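Local structure of OsmC-like protein (Jannaschia sp., 3CJE) at residues V15-N20 with P62-I67; G25-E30 with V74-R79; K86-D91 with H123-I128; E95-W100 with P113-I118. The protein probably helps protect the cell against organic hydroperoxides, as characterised thiol-dependent peroxidases of the OsmC family do. All coordinates share one frame; numbering follows the deposited sequence.

Interaction 1: residues V15-N20 with P62-I67; sequences VVFTCN and PLALFI
Val15, Phe17 and Cys19, alternate residues on one side of strand 13-24, meet Leu63, Ala64 and Ile67 in the first turns of helix 62-81. The axes of the two short segments come within 8.7 Å and cross at -43°. The aromatic contact is a CH-pi interaction: Leu63 CB sits over one face of the Phe17 ring, 4.0 Å from its centroid, displaced toward the rim, and the two side chains cross at about a right angle. The aliphatic contacts lie around it. Leu63 CD1 reaches Val15 CG1 at 3.9 Å, and that same valine methyl lies in plane at the edge of the ring. Farther round, Phe17 CE2 comes 3.8 Å from Ala64 N, an approach to the helix backbone that suits a residue whose side chain is a single methyl. Ile67 CG1, anti to its backbone N (chi1 -162°), meets Cys19 CB at 4.0 Å, while CD1 beyond it lies 3.4 Å from Phe17 O. No hydrogen bond joins the segments: Phe17 pairs through its backbone with Val98 of strand 93-105, its neighbour in the sheet, and Ile67 N bonds within the helix to Leu63 O. Leu63 also packs on Leu144 of the second subunit. With these backbone groups engaged within sheet and helix, the contact is apolar and buried, and burial of apolar surface and van der Waals contact probably hold the helix against the sheet near the dimer interface.

Interaction 2: residues G25-E30 with V74-R79; sequences GKMRNE and VMTQIR. With PO4 (phosphate ion), chain B; GOL (glycerol), chain E.
Asn29 of strand 28-30 lies across from Met75 and Thr76 on helix 74-79, the two short axes 9.3 Å apart and their directions 139° from each other. Arg79 carries the contact, being long and rich in donors. Its chain bends at chi3 (81°), which places NE, and the guanidinium beyond reaches the turn and the first strand residues. NH1 donates to Arg28 O at 2.8 Å and to Asn29 OD1 at 3.1 Å, both acceptors near the guanidinium plane, while NH1 stands above the plane of each carbonyl. Lys26 O lies over one face of the group, and NH2 bonds to Val24 O. The Asn29 amide slides past selenomethionine Met75, its OD1 3.3 Å from the Met75 CE methyl. Selenomethionine Met27, bent at chi2 and chi3, brings CE to Thr76 CG2 at 3.6 Å. Two waters each link Met27 O to Thr76 OG1, which is also bonded to Gly72 O. On the turn itself, Lys26 N and Met27 N bond to a phosphate, probably from the crystallisation liquor. This is the turn of the beta hairpin formed by strands 13-24 and 28-37, its carbonyls gathered by an arginine from the long helix packed on the sheet.

Interaction 3: residues K86-D91 with H123-I128; sequences KVTVTD and HSPDPI
His123 and Thr90 meet where residues 86-91 and 123-126 run in nearly opposite directions, 167° apart. From CB outward, His123 follows the backbone of the other segment. CB touches Thr90 O at 3.3 Å, and CG lies close to the same oxygen. CG stands anti to the carbonyl carbon (chi1 -55°), and the ring beyond it presents its edge to that chain: ND1 donates to Thr90 O at 2.9 Å, with the acceptor near the ring plane. CE1 then approaches Asp91 O at 3.2 Å. An imidazole suits this place because it offers an N-H lying in the ring plane to a carbonyl on the exposed surface. At the other end Asp126 does the reverse and accepts: its OD2 takes the N-H of Thr88 at 2.7 Å, met on the syn side though out of the carboxylate plane. Between them Ser124 OG accepts from Asp126 N at 3.1 Å, forming an ST turn that shapes the approach to the helix beginning at Ile128. Pro125 CD rests 3.4 Å from Thr88 O, its ring crossing the threonine side chain at about a right angle. Beneath, Val87 packs on Ala130 and Leu134 of helix 128-141. Side chains of one loop thus supply both a donor and an acceptor to the backbone of the other, so polar bonding joins two segments that lack regular strand pairing.

Interaction 4: residues E95-W100 with P113-I118; sequences ECRVVW and PKSFEI
Val98 and Phe116 form a non-hydrogen-bonded pair of this antiparallel hairpin, with Val98 CG1 over the phenyl face, 3.8 Å from its centroid. The same methyl, anti to the backbone N (chi1 -175°), also lies over a face of Trp100, so a branched residue fits between two rings. The other side of the sheet carries Arg97, Val99, Ser115 and Glu117. Arg97 is extended from CG to NE and runs beside Glu117, where NH1 and OE1 make a weak salt bridge at 3.3 Å; OE2 pairs with Arg155 of the second subunit. Ser115 OG, between the backbone N and the carbonyl carbon (chi1 67°), touches Val99 CG2 at 3.4 Å and donates to a water that also binds Glu117 OE1 and Arg97 O. A classic beta bulge follows: Val99 O accepts from Lys114 N at 2.8 Å and from Ser115 N at 3.1 Å, while extended Lys114 reaches Glu14. Apolar side chains thus line the face that carries Val98 and Phe116, while the face with Arg97 and Glu117 combines buried Val99 with a salt bridge and a shared water.

From the N terminus, strand 13-24 enters interaction 1 and the start of strand 28-37 enters interaction 2; both wait for helix 62-81, whose first turns close the former and whose later turns close the latter. The two loops therefore cross, and together they fasten one helix to neighbouring strands, with contact centres about 18 Å apart. Interaction 3 opens after that helix at 86-91 and closes only at 123-128, so the whole hairpin of interaction 4 lies within its span; interaction 3 ties together the loops leading into and out of the hairpin's open end. Interaction 4 borders interaction 1 through backbone bonds between strands 13-24 and 93-105, and touches interaction 2 where Val74 meets Ile118.

Interaction 1: residues V15-N20 with P62-I67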
loop_
_atom_site.group_PDB
_atom_site.type_symbol
_atom_site.label_atom_id
_atom_site.label_comp_id
_atom_site.label_asym_id
_atom_site.label_seq_id
_atom_site.Cartn_x
_atom_site.Cartn_y
_atom_site.Cartn_z
ATOM N N VAL A 15 -15.996 -1.171 -0.179
ATOM C CA VAL A 15 -15.010 -2.209 -0.004
ATOM C C VAL A 15 -14.345 -1.893 1.337
ATOM O O VAL A 15 -13.945 -0.751 1.567
ATOM C CB VAL A 15 -13.967 -2.281 -1.173
ATOM C CG1 VAL A 15 -12.815 -3.267 -0.788
ATOM C CG2 VAL A 15 -14.650 -2.668 -2.504
ATOM N N VAL A 16 -14.281 -2.873 2.243
ATOM C CA VAL A 16 -13.808 -2.655 3.625
ATOM C C VAL A 16 -12.796 -3.736 3.921
ATOM O O VAL A 16 -13.087 -4.906 3.784
ATOM C CB VAL A 16 -14.939 -2.709 4.691
ATOM C CG1 VAL A 16 -14.377 -2.518 6.079
ATOM C CG2 VAL A 16 -16.033 -1.663 4.366
ATOM N N PHE A 17 -11.596 -3.315 4.318
ATOM C CA PHE A 17 -10.579 -4.217 4.833
ATOM C C PHE A 17 -10.201 -3.810 6.244
ATOM O O PHE A 17 -10.194 -2.626 6.600
ATOM C CB PHE A 17 -9.310 -4.185 3.972
ATOM C CG PHE A 17 -9.367 -5.058 2.750
ATOM C CD1 PHE A 17 -10.124 -4.703 1.660
ATOM C CD2 PHE A 17 -8.672 -6.266 2.693
ATOM C CE1 PHE A 17 -10.163 -5.531 0.512
ATOM C CE2 PHE A 17 -8.715 -7.073 1.518
ATOM C CZ PHE A 17 -9.450 -6.700 0.467
ATOM N N THR A 18 -9.867 -4.822 7.027
ATOM C CA THR A 18 -9.261 -4.616 8.323
ATOM C C THR A 18 -7.941 -5.371 8.446
ATOM O O THR A 18 -7.687 -6.333 7.724
ATOM C CB THR A 18 -10.182 -5.067 9.444
ATOM O OG1 THR A 18 -10.457 -6.486 9.365
ATOM C CG2 THR A 18 -11.513 -4.274 9.401
ATOM N N CYS A 19 -7.136 -4.952 9.409
ATOM C CA CYS A 19 -5.882 -5.642 9.706
ATOM C C CYS A 19 -5.642 -5.529 11.179
ATOM O O CYS A 19 -5.693 -4.426 11.723
ATOM C CB CYS A 19 -4.754 -5.007 8.952
ATOM S SG CYS A 19 -3.158 -5.856 9.175
ATOM N N ASN A 20 -5.428 -6.667 11.815
ATOM C CA ASN A 20 -4.999 -6.702 13.192
ATOM C C ASN A 20 -3.567 -7.180 13.213
ATOM O O ASN A 20 -3.271 -8.305 12.833
ATOM C CB ASN A 20 -5.810 -7.595 14.083
ATOM C CG ASN A 20 -5.358 -7.427 15.547
ATOM O OD1 ASN A 20 -5.407 -6.311 16.076
ATOM N ND2 ASN A 20 -4.786 -8.461 16.126
ATOM N N PRO A 62 -4.688 -7.444 -4.051
ATOM C CA PRO A 62 -3.839 -6.267 -3.873
ATOM C C PRO A 62 -4.165 -5.403 -2.652
ATOM O O PRO A 62 -3.261 -4.898 -1.976
ATOM C CB PRO A 62 -4.086 -5.478 -5.169
ATOM C CG PRO A 62 -4.409 -6.496 -6.182
ATOM C CD PRO A 62 -5.219 -7.536 -5.429
ATOM N N LEU A 63 -5.445 -5.206 -2.321
ATOM C CA LEU A 63 -5.761 -4.314 -1.191
ATOM C C LEU A 63 -5.315 -4.960 0.135
ATOM O O LEU A 63 -5.101 -4.238 1.138
ATOM C CB LEU A 63 -7.245 -3.944 -1.154
ATOM C CG LEU A 63 -7.695 -2.974 -2.265
ATOM C CD1 LEU A 63 -9.173 -2.576 -2.044
ATOM C CD2 LEU A 63 -6.810 -1.791 -2.357
ATOM N N ALA A 64 -5.242 -6.298 0.174
ATOM C CA ALA A 64 -4.724 -6.983 1.392
ATOM C C ALA A 64 -3.257 -6.635 1.592
ATOM O O ALA A 64 -2.815 -6.377 2.708
ATOM C CB ALA A 64 -4.891 -8.548 1.323
ATOM N N LEU A 65 -2.480 -6.668 0.504
ATOM C CA LEU A 65 -1.067 -6.264 0.611
ATOM C C LEU A 65 -0.972 -4.800 1.049
ATOM O O LEU A 65 -0.121 -4.455 1.871
ATOM C CB LEU A 65 -0.327 -6.529 -0.695
ATOM C CG LEU A 65 -0.159 -7.972 -1.155
ATOM C CD1 LEU A 65 0.770 -7.982 -2.413
ATOM C CD2 LEU A 65 0.418 -8.837 -0.103
ATOM N N PHE A 66 -1.806 -3.907 0.486
ATOM C CA PHE A 66 -1.789 -2.492 0.873
ATOM C C PHE A 66 -2.032 -2.303 2.379
ATOM O O PHE A 66 -1.278 -1.622 3.061
ATOM C CB PHE A 66 -2.855 -1.711 0.098
ATOM C CG PHE A 66 -3.040 -0.329 0.606
ATOM C CD1 PHE A 66 -2.083 0.651 0.390
ATOM C CD2 PHE A 66 -4.143 -0.008 1.409
ATOM C CE1 PHE A 66 -2.269 1.945 0.907
ATOM C CE2 PHE A 66 -4.315 1.299 1.917
ATOM C CZ PHE A 66 -3.363 2.246 1.670
ATOM N N ILE A 67 -3.123 -2.871 2.902
ATOM C CA ILE A 67 -3.472 -2.631 4.311
ATOM C C ILE A 67 -2.441 -3.261 5.259
ATOM O O ILE A 67 -2.121 -2.693 6.294
ATOM C CB ILE A 67 -4.919 -3.018 4.663
ATOM C CG1 ILE A 67 -5.350 -2.343 5.980
ATOM C CG2 ILE A 67 -5.142 -4.518 4.657
ATOM C CD1 ILE A 67 -6.829 -2.472 6.323
#

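Interaction 2: residues G25-E30 with V74-R79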
loop_
_atom_site.group_PDB
_atom_site.type_symbol
_atom_site.label_atom_id
_atom_site.label_comp_id
_atom_site.label_asym_id
_atom_site.label_seq_id
_atom_site.Cartn_x
_atom_site.Cartn_y
_atom_site.Cartn_z
ATOM N N GLY A 25 8.794 -11.392 17.944
ATOM C CA GLY A 25 10.227 -11.397 17.629
ATOM C C GLY A 25 10.833 -10.024 17.916
ATOM O O GLY A 25 10.423 -9.311 18.839
ATOM N N LYS A 26 11.780 -9.640 17.076
ATOM C CA LYS A 26 12.451 -8.354 17.240
ATOM C C LYS A 26 11.840 -7.261 16.403
ATOM O O LYS A 26 11.672 -6.121 16.896
ATOM C CB LYS A 26 13.917 -8.503 16.853
ATOM C CG LYS A 26 14.679 -9.407 17.820
ATOM C CD LYS A 26 16.076 -9.616 17.337
ATOM C CE LYS A 26 16.870 -10.403 18.402
ATOM N NZ LYS A 26 18.294 -10.710 17.967
HETATM N N MSE A 27 11.534 -7.565 15.143
HETATM C CA MSE A 27 10.906 -6.578 14.245
HETATM C C MSE A 27 9.779 -7.166 13.385
HETATM O O MSE A 27 9.271 -6.485 12.490
HETATM C CB MSE A 27 11.953 -5.877 13.344
HETATM C CG MSE A 27 12.874 -4.848 14.055
HETATM SE SE MSE A 27 11.977 -3.413 14.987
HETATM C CE MSE A 27 11.883 -2.107 13.552
ATOM N N ARG A 28 9.390 -8.412 13.644
ATOM C CA ARG A 28 8.396 -9.078 12.826
ATOM C C ARG A 28 7.005 -8.687 13.276
ATOM O O ARG A 28 6.673 -8.727 14.464
ATOM C CB ARG A 28 8.562 -10.595 12.917
ATOM C CG ARG A 28 7.516 -11.358 12.117
ATOM C CD ARG A 28 7.856 -12.832 12.066
ATOM N NE ARG A 28 6.732 -13.614 11.550
ATOM C CZ ARG A 28 6.604 -14.039 10.294
ATOM N NH1 ARG A 28 7.522 -13.791 9.402
ATOM N NH2 ARG A 28 5.534 -14.747 9.945
ATOM N N ASN A 29 6.147 -8.392 12.299
ATOM C CA ASN A 29 4.771 -8.057 12.570
ATOM C C ASN A 29 3.876 -9.074 11.896
ATOM O O ASN A 29 3.995 -9.278 10.687
ATOM C CB ASN A 29 4.471 -6.661 12.047
ATOM C CG ASN A 29 5.277 -5.612 12.743
ATOM O OD1 ASN A 29 5.402 -5.635 13.967
ATOM N ND2 ASN A 29 5.872 -4.724 11.958
ATOM N N GLU A 30 2.985 -9.701 12.657
ATOM C CA GLU A 30 2.081 -10.688 12.093
ATOM C C GLU A 30 0.717 -10.044 11.877
ATOM O O GLU A 30 0.079 -9.617 12.840
ATOM C CB GLU A 30 2.018 -11.898 13.016
ATOM C CG GLU A 30 3.329 -12.677 12.979
ATOM C CD GLU A 30 3.364 -13.921 13.877
ATOM O OE1 GLU A 30 2.470 -14.089 14.731
ATOM O OE2 GLU A 30 4.320 -14.730 13.724
ATOM N N VAL A 74 3.392 1.407 10.199
ATOM C CA VAL A 74 3.091 2.095 11.453
ATOM C C VAL A 74 3.740 1.367 12.618
ATOM O O VAL A 74 4.425 1.948 13.457
ATOM C CB VAL A 74 1.560 2.209 11.673
ATOM C CG1 VAL A 74 1.219 2.658 13.119
ATOM C CG2 VAL A 74 0.968 3.208 10.645
HETATM N N MSE A 75 3.538 0.047 12.667
HETATM C CA MSE A 75 4.103 -0.778 13.741
HETATM C C MSE A 75 5.619 -0.716 13.781
HETATM O O MSE A 75 6.215 -0.610 14.861
HETATM C CB MSE A 75 3.612 -2.228 13.580
HETATM C CG MSE A 75 2.175 -2.375 13.841
HETATM SE SE MSE A 75 1.606 -4.207 13.548
HETATM C CE MSE A 75 2.360 -4.941 15.181
ATOM N N THR A 76 6.249 -0.776 12.609
ATOM C CA THR A 76 7.690 -0.705 12.529
ATOM C C THR A 76 8.219 0.598 13.128
ATOM O O THR A 76 9.184 0.586 13.897
ATOM C CB THR A 76 8.169 -0.938 11.077
ATOM O OG1 THR A 76 7.811 -2.282 10.701
ATOM C CG2 THR A 76 9.689 -0.775 10.974
ATOM N N GLN A 77 7.584 1.731 12.814
ATOM C CA GLN A 77 8.058 3.013 13.349
ATOM C C GLN A 77 7.869 3.084 14.869
ATOM O O GLN A 77 8.727 3.594 15.587
ATOM C CB GLN A 77 7.331 4.192 12.694
ATOM C CG GLN A 77 7.235 4.182 11.182
ATOM C CD GLN A 77 8.544 4.086 10.555
ATOM O OE1 GLN A 77 9.494 4.751 11.002
ATOM N NE2 GLN A 77 8.648 3.252 9.522
ATOM N N ILE A 78 6.718 2.606 15.369
ATOM C CA ILE A 78 6.504 2.536 16.811
ATOM C C ILE A 78 7.618 1.760 17.502
ATOM O O ILE A 78 8.218 2.207 18.498
ATOM C CB ILE A 78 5.136 1.944 17.142
ATOM C CG1 ILE A 78 4.024 2.895 16.696
ATOM C CG2 ILE A 78 5.001 1.648 18.648
ATOM C CD1 ILE A 78 2.623 2.273 16.733
ATOM N N ARG A 79 7.932 0.585 16.957
ATOM C CA ARG A 79 8.952 -0.274 17.526
ATOM C C ARG A 79 10.353 0.314 17.413
ATOM O O ARG A 79 11.126 0.201 18.361
ATOM C CB ARG A 79 8.873 -1.674 16.919
ATOM C CG ARG A 79 7.550 -2.378 17.190
ATOM C CD ARG A 79 7.463 -3.731 16.501
ATOM N NE ARG A 79 8.176 -4.738 17.278
ATOM C CZ ARG A 79 8.227 -6.030 16.968
ATOM N NH1 ARG A 79 7.652 -6.482 15.912
ATOM N NH2 ARG A 79 8.841 -6.846 17.767
HETATM P P PO4 B . 12.738 -11.148 13.717
HETATM O O1 PO4 B . 12.550 -11.633 15.141
HETATM O O2 PO4 B . 14.219 -11.105 13.393
HETATM O O3 PO4 B . 12.294 -9.706 13.593
HETATM O O4 PO4 B . 12.006 -12.130 12.799
HETATM C C1 GOL E . 13.222 -2.999 21.050
HETATM O O1 GOL E . 13.449 -1.856 21.865
HETATM C C2 GOL E . 12.722 -2.483 19.710
HETATM O O2 GOL E . 11.371 -2.065 19.876
HETATM C C3 GOL E . 12.743 -3.526 18.600
HETATM O O3 GOL E . 12.192 -4.773 19.004
HETATM O O HOH W 1 8.295 -5.266 10.023
HETATM O O HOH W 2 8.649 -3.811 13.042
#

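Interaction 3: residues K86-D91 with H123-I128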
loop_
_atom_site.group_PDB
_atom_site.type_symbol
_atom_site.label_atom_id
_atom_site.label_comp_id
_atom_site.label_asym_id
_atom_site.label_seq_id
_atom_site.Cartn_x
_atom_site.Cartn_y
_atom_site.Cartn_z
ATOM N N LYS A 86 11.738 7.081 24.988
ATOM C CA LYS A 86 11.599 6.729 26.391
ATOM C C LYS A 86 10.273 6.067 26.733
ATOM O O LYS A 86 9.769 6.206 27.863
ATOM C CB LYS A 86 11.815 7.952 27.277
ATOM C CG LYS A 86 13.048 8.749 26.987
ATOM C CD LYS A 86 14.270 7.966 27.209
ATOM C CE LYS A 86 15.495 8.889 27.050
ATOM N NZ LYS A 86 15.475 9.971 28.065
ATOM N N VAL A 87 9.723 5.311 25.788
ATOM C CA VAL A 87 8.483 4.595 25.991
ATOM C C VAL A 87 8.737 3.094 25.962
ATOM O O VAL A 87 9.367 2.581 25.037
ATOM C CB VAL A 87 7.413 5.003 24.965
ATOM C CG1 VAL A 87 6.115 4.177 25.133
ATOM C CG2 VAL A 87 7.147 6.532 25.025
ATOM N N THR A 88 8.249 2.409 26.987
ATOM C CA THR A 88 8.212 0.951 27.019
ATOM C C THR A 88 6.908 0.468 26.423
ATOM O O THR A 88 5.810 0.860 26.849
ATOM C CB THR A 88 8.372 0.443 28.464
ATOM O OG1 THR A 88 9.620 0.921 29.014
ATOM C CG2 THR A 88 8.272 -1.102 28.528
ATOM N N VAL A 89 7.035 -0.385 25.420
ATOM C CA VAL A 89 5.894 -0.985 24.686
ATOM C C VAL A 89 5.989 -2.484 24.841
ATOM O O VAL A 89 7.073 -3.049 24.689
ATOM C CB VAL A 89 5.959 -0.605 23.174
ATOM C CG1 VAL A 89 4.861 -1.322 22.356
ATOM C CG2 VAL A 89 5.866 0.916 22.981
ATOM N N THR A 90 4.866 -3.130 25.147
ATOM C CA THR A 90 4.821 -4.590 25.314
ATOM C C THR A 90 3.667 -5.132 24.475
ATOM O O THR A 90 2.598 -4.545 24.461
ATOM C CB THR A 90 4.633 -4.977 26.801
ATOM O OG1 THR A 90 5.649 -4.346 27.604
ATOM C CG2 THR A 90 4.697 -6.495 26.994
ATOM N N ASP A 91 3.893 -6.226 23.749
ATOM C CA ASP A 91 2.806 -6.903 23.042
ATOM C C ASP A 91 1.992 -5.912 22.187
ATOM O O ASP A 91 0.744 -5.858 22.234
ATOM C CB ASP A 91 1.901 -7.596 24.057
ATOM C CG ASP A 91 2.596 -8.773 24.746
ATOM O OD1 ASP A 91 3.537 -9.345 24.161
ATOM O OD2 ASP A 91 2.194 -9.103 25.877
ATOM N N HIS A 123 0.213 -1.233 25.708
ATOM C CA HIS A 123 0.462 -1.885 27.003
ATOM C C HIS A 123 1.657 -1.235 27.698
ATOM O O HIS A 123 2.559 -1.914 28.175
ATOM C CB HIS A 123 0.689 -3.391 26.873
ATOM C CG HIS A 123 -0.407 -4.107 26.162
ATOM N ND1 HIS A 123 -0.248 -4.634 24.898
ATOM C CD2 HIS A 123 -1.685 -4.372 26.529
ATOM C CE1 HIS A 123 -1.375 -5.215 24.524
ATOM N NE2 HIS A 123 -2.262 -5.067 25.485
ATOM N N SER A 124 1.661 0.091 27.756
ATOM C CA SER A 124 2.804 0.841 28.228
ATOM C C SER A 124 2.618 1.301 29.663
ATOM O O SER A 124 1.526 1.713 30.026
ATOM C CB SER A 124 2.952 2.098 27.344
ATOM O OG SER A 124 3.873 3.047 27.874
ATOM N N PRO A 125 3.684 1.282 30.475
ATOM C CA PRO A 125 3.616 1.812 31.829
ATOM C C PRO A 125 3.916 3.315 31.944
ATOM O O PRO A 125 4.088 3.819 33.063
ATOM C CB PRO A 125 4.713 1.036 32.524
ATOM C CG PRO A 125 5.760 0.944 31.480
ATOM C CD PRO A 125 5.012 0.696 30.201
ATOM N N ASP A 126 4.043 3.995 30.805
ATOM C CA ASP A 126 4.483 5.382 30.737
ATOM C C ASP A 126 3.333 6.392 30.674
ATOM O O ASP A 126 2.183 6.002 30.434
ATOM C CB ASP A 126 5.375 5.550 29.524
ATOM C CG ASP A 126 6.535 4.571 29.542
ATOM O OD1 ASP A 126 7.424 4.708 30.380
ATOM O OD2 ASP A 126 6.541 3.637 28.738
ATOM N N PRO A 127 3.635 7.694 30.856
ATOM C CA PRO A 127 2.595 8.703 30.742
ATOM C C PRO A 127 1.945 8.700 29.376
ATOM O O PRO A 127 2.597 8.437 28.351
ATOM C CB PRO A 127 3.347 10.028 30.997
ATOM C CG PRO A 127 4.485 9.668 31.868
ATOM C CD PRO A 127 4.912 8.306 31.307
ATOM N N ILE A 128 0.661 9.013 29.372
ATOM C CA ILE A 128 -0.096 9.075 28.108
ATOM C C ILE A 128 0.566 10.065 27.125
ATOM O O ILE A 128 0.644 9.776 25.942
ATOM C CB ILE A 128 -1.589 9.444 28.360
ATOM C CG1 ILE A 128 -2.305 8.238 28.990
ATOM C CG2 ILE A 128 -2.305 9.857 27.056
ATOM C CD1 ILE A 128 -3.647 8.633 29.656
#

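Interaction 4: residues E95-W100 with P113-I118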
loop_
_atom_site.group_PDB
_atom_site.type_symbol
_atom_site.label_atom_id
_atom_site.label_comp_id
_atom_site.label_asym_id
_atom_site.label_seq_id
_atom_site.Cartn_x
_atom_site.Cartn_y
_atom_site.Cartn_z
ATOM N N GLU A 95 -4.652 -2.041 15.135
ATOM C CA GLU A 95 -5.854 -2.432 14.378
ATOM C C GLU A 95 -6.110 -1.333 13.357
ATOM O O GLU A 95 -6.164 -0.160 13.705
ATOM C CB GLU A 95 -7.060 -2.561 15.314
ATOM C CG GLU A 95 -6.878 -3.572 16.477
ATOM C CD GLU A 95 -8.037 -3.628 17.554
ATOM O OE1 GLU A 95 -8.238 -2.674 18.367
ATOM O OE2 GLU A 95 -8.714 -4.687 17.611
ATOM N N CYS A 96 -6.264 -1.698 12.094
ATOM C CA CYS A 96 -6.452 -0.731 11.012
ATOM C C CYS A 96 -7.698 -1.124 10.209
ATOM O O CYS A 96 -7.895 -2.319 9.902
ATOM C CB CYS A 96 -5.234 -0.725 10.111
ATOM S SG CYS A 96 -5.386 0.315 8.654
ATOM N N ARG A 97 -8.531 -0.131 9.890
ATOM C CA ARG A 97 -9.716 -0.332 9.075
ATOM C C ARG A 97 -9.709 0.700 7.979
ATOM O O ARG A 97 -9.536 1.911 8.238
ATOM C CB ARG A 97 -11.002 -0.200 9.900
ATOM C CG ARG A 97 -12.250 -0.417 9.085
ATOM C CD ARG A 97 -13.447 -0.445 10.031
ATOM N NE ARG A 97 -14.701 -0.645 9.350
ATOM C CZ ARG A 97 -15.514 0.328 8.966
ATOM N NH1 ARG A 97 -15.217 1.619 9.172
ATOM N NH2 ARG A 97 -16.646 -0.001 8.357
ATOM N N VAL A 98 -9.825 0.243 6.742
ATOM C CA VAL A 98 -9.860 1.127 5.593
ATOM C C VAL A 98 -11.139 0.839 4.786
ATOM O O VAL A 98 -11.470 -0.314 4.527
ATOM C CB VAL A 98 -8.608 0.998 4.698
ATOM C CG1 VAL A 98 -8.640 2.043 3.555
ATOM C CG2 VAL A 98 -7.312 1.172 5.544
ATOM N N VAL A 99 -11.831 1.897 4.393
ATOM C CA VAL A 99 -13.067 1.843 3.640
ATOM C C VAL A 99 -12.877 2.641 2.354
ATOM O O VAL A 99 -12.437 3.789 2.383
ATOM C CB VAL A 99 -14.281 2.401 4.405
ATOM C CG1 VAL A 99 -15.562 2.231 3.569
ATOM C CG2 VAL A 99 -14.375 1.720 5.774
ATOM N N TRP A 100 -13.238 2.012 1.235
ATOM C CA TRP A 100 -13.329 2.653 -0.054
ATOM C C TRP A 100 -14.745 2.523 -0.582
ATOM O O TRP A 100 -15.508 1.698 -0.122
ATOM C CB TRP A 100 -12.421 1.970 -1.087
ATOM C CG TRP A 100 -10.936 1.993 -0.839
ATOM C CD1 TRP A 100 -10.041 2.929 -1.304
ATOM C CD2 TRP A 100 -10.177 1.048 -0.104
ATOM N NE1 TRP A 100 -8.771 2.606 -0.901
ATOM C CE2 TRP A 100 -8.812 1.474 -0.143
ATOM C CE3 TRP A 100 -10.495 -0.120 0.626
ATOM C CZ2 TRP A 100 -7.779 0.730 0.434
ATOM C CZ3 TRP A 100 -9.481 -0.815 1.247
ATOM C CH2 TRP A 100 -8.121 -0.400 1.144
ATOM N N PRO A 113 -11.280 6.645 -1.862
ATOM C CA PRO A 113 -11.178 6.360 -0.461
ATOM C C PRO A 113 -12.311 6.996 0.317
ATOM O O PRO A 113 -12.763 8.083 -0.051
ATOM C CB PRO A 113 -9.828 6.998 -0.103
ATOM C CG PRO A 113 -9.758 8.133 -0.989
ATOM C CD PRO A 113 -10.326 7.700 -2.272
ATOM N N LYS A 114 -12.757 6.341 1.386
ATOM C CA LYS A 114 -13.766 6.879 2.288
ATOM C C LYS A 114 -13.243 7.149 3.696
ATOM O O LYS A 114 -13.508 8.235 4.260
ATOM C CB LYS A 114 -14.969 5.953 2.331
ATOM C CG LYS A 114 -16.187 6.482 3.089
ATOM C CD LYS A 114 -17.281 5.408 2.974
ATOM C CE LYS A 114 -18.656 5.860 3.412
ATOM N NZ LYS A 114 -19.668 5.076 2.607
ATOM N N SER A 115 -12.506 6.203 4.273
ATOM C CA SER A 115 -12.034 6.384 5.659
ATOM C C SER A 115 -10.837 5.522 5.985
ATOM O O SER A 115 -10.685 4.427 5.458
ATOM C CB SER A 115 -13.136 6.138 6.683
ATOM O OG SER A 115 -13.554 4.831 6.730
ATOM N N PHE A 116 -10.009 6.051 6.870
ATOM C CA PHE A 116 -8.864 5.357 7.426
ATOM C C PHE A 116 -8.852 5.495 8.950
ATOM O O PHE A 116 -8.925 6.605 9.448
ATOM C CB PHE A 116 -7.559 5.986 6.952
ATOM C CG PHE A 116 -7.187 5.663 5.524
ATOM C CD1 PHE A 116 -7.739 6.356 4.463
ATOM C CD2 PHE A 116 -6.245 4.652 5.279
ATOM C CE1 PHE A 116 -7.380 6.039 3.144
ATOM C CE2 PHE A 116 -5.881 4.368 3.976
ATOM C CZ PHE A 116 -6.467 5.025 2.934
ATOM N N GLU A 117 -8.715 4.376 9.666
ATOM C CA GLU A 117 -8.716 4.374 11.131
ATOM C C GLU A 117 -7.612 3.464 11.596
ATOM O O GLU A 117 -7.483 2.330 11.074
ATOM C CB GLU A 117 -10.085 3.896 11.656
ATOM C CG GLU A 117 -11.237 4.806 11.267
ATOM C CD GLU A 117 -12.662 4.233 11.534
ATOM O OE1 GLU A 117 -12.977 3.048 11.154
ATOM O OE2 GLU A 117 -13.487 5.034 12.046
ATOM N N ILE A 118 -6.800 3.937 12.535
ATOM C CA ILE A 118 -5.697 3.147 13.125
ATOM C C ILE A 118 -5.793 3.270 14.658
ATOM O O ILE A 118 -5.698 4.361 15.186
ATOM C CB ILE A 118 -4.304 3.601 12.637
ATOM C CG1 ILE A 118 -4.241 3.416 11.119
ATOM C CG2 ILE A 118 -3.209 2.806 13.344
ATOM C CD1 ILE A 118 -2.922 3.807 10.476
HETATM O O HOH W 3 -12.052 3.305 8.401
#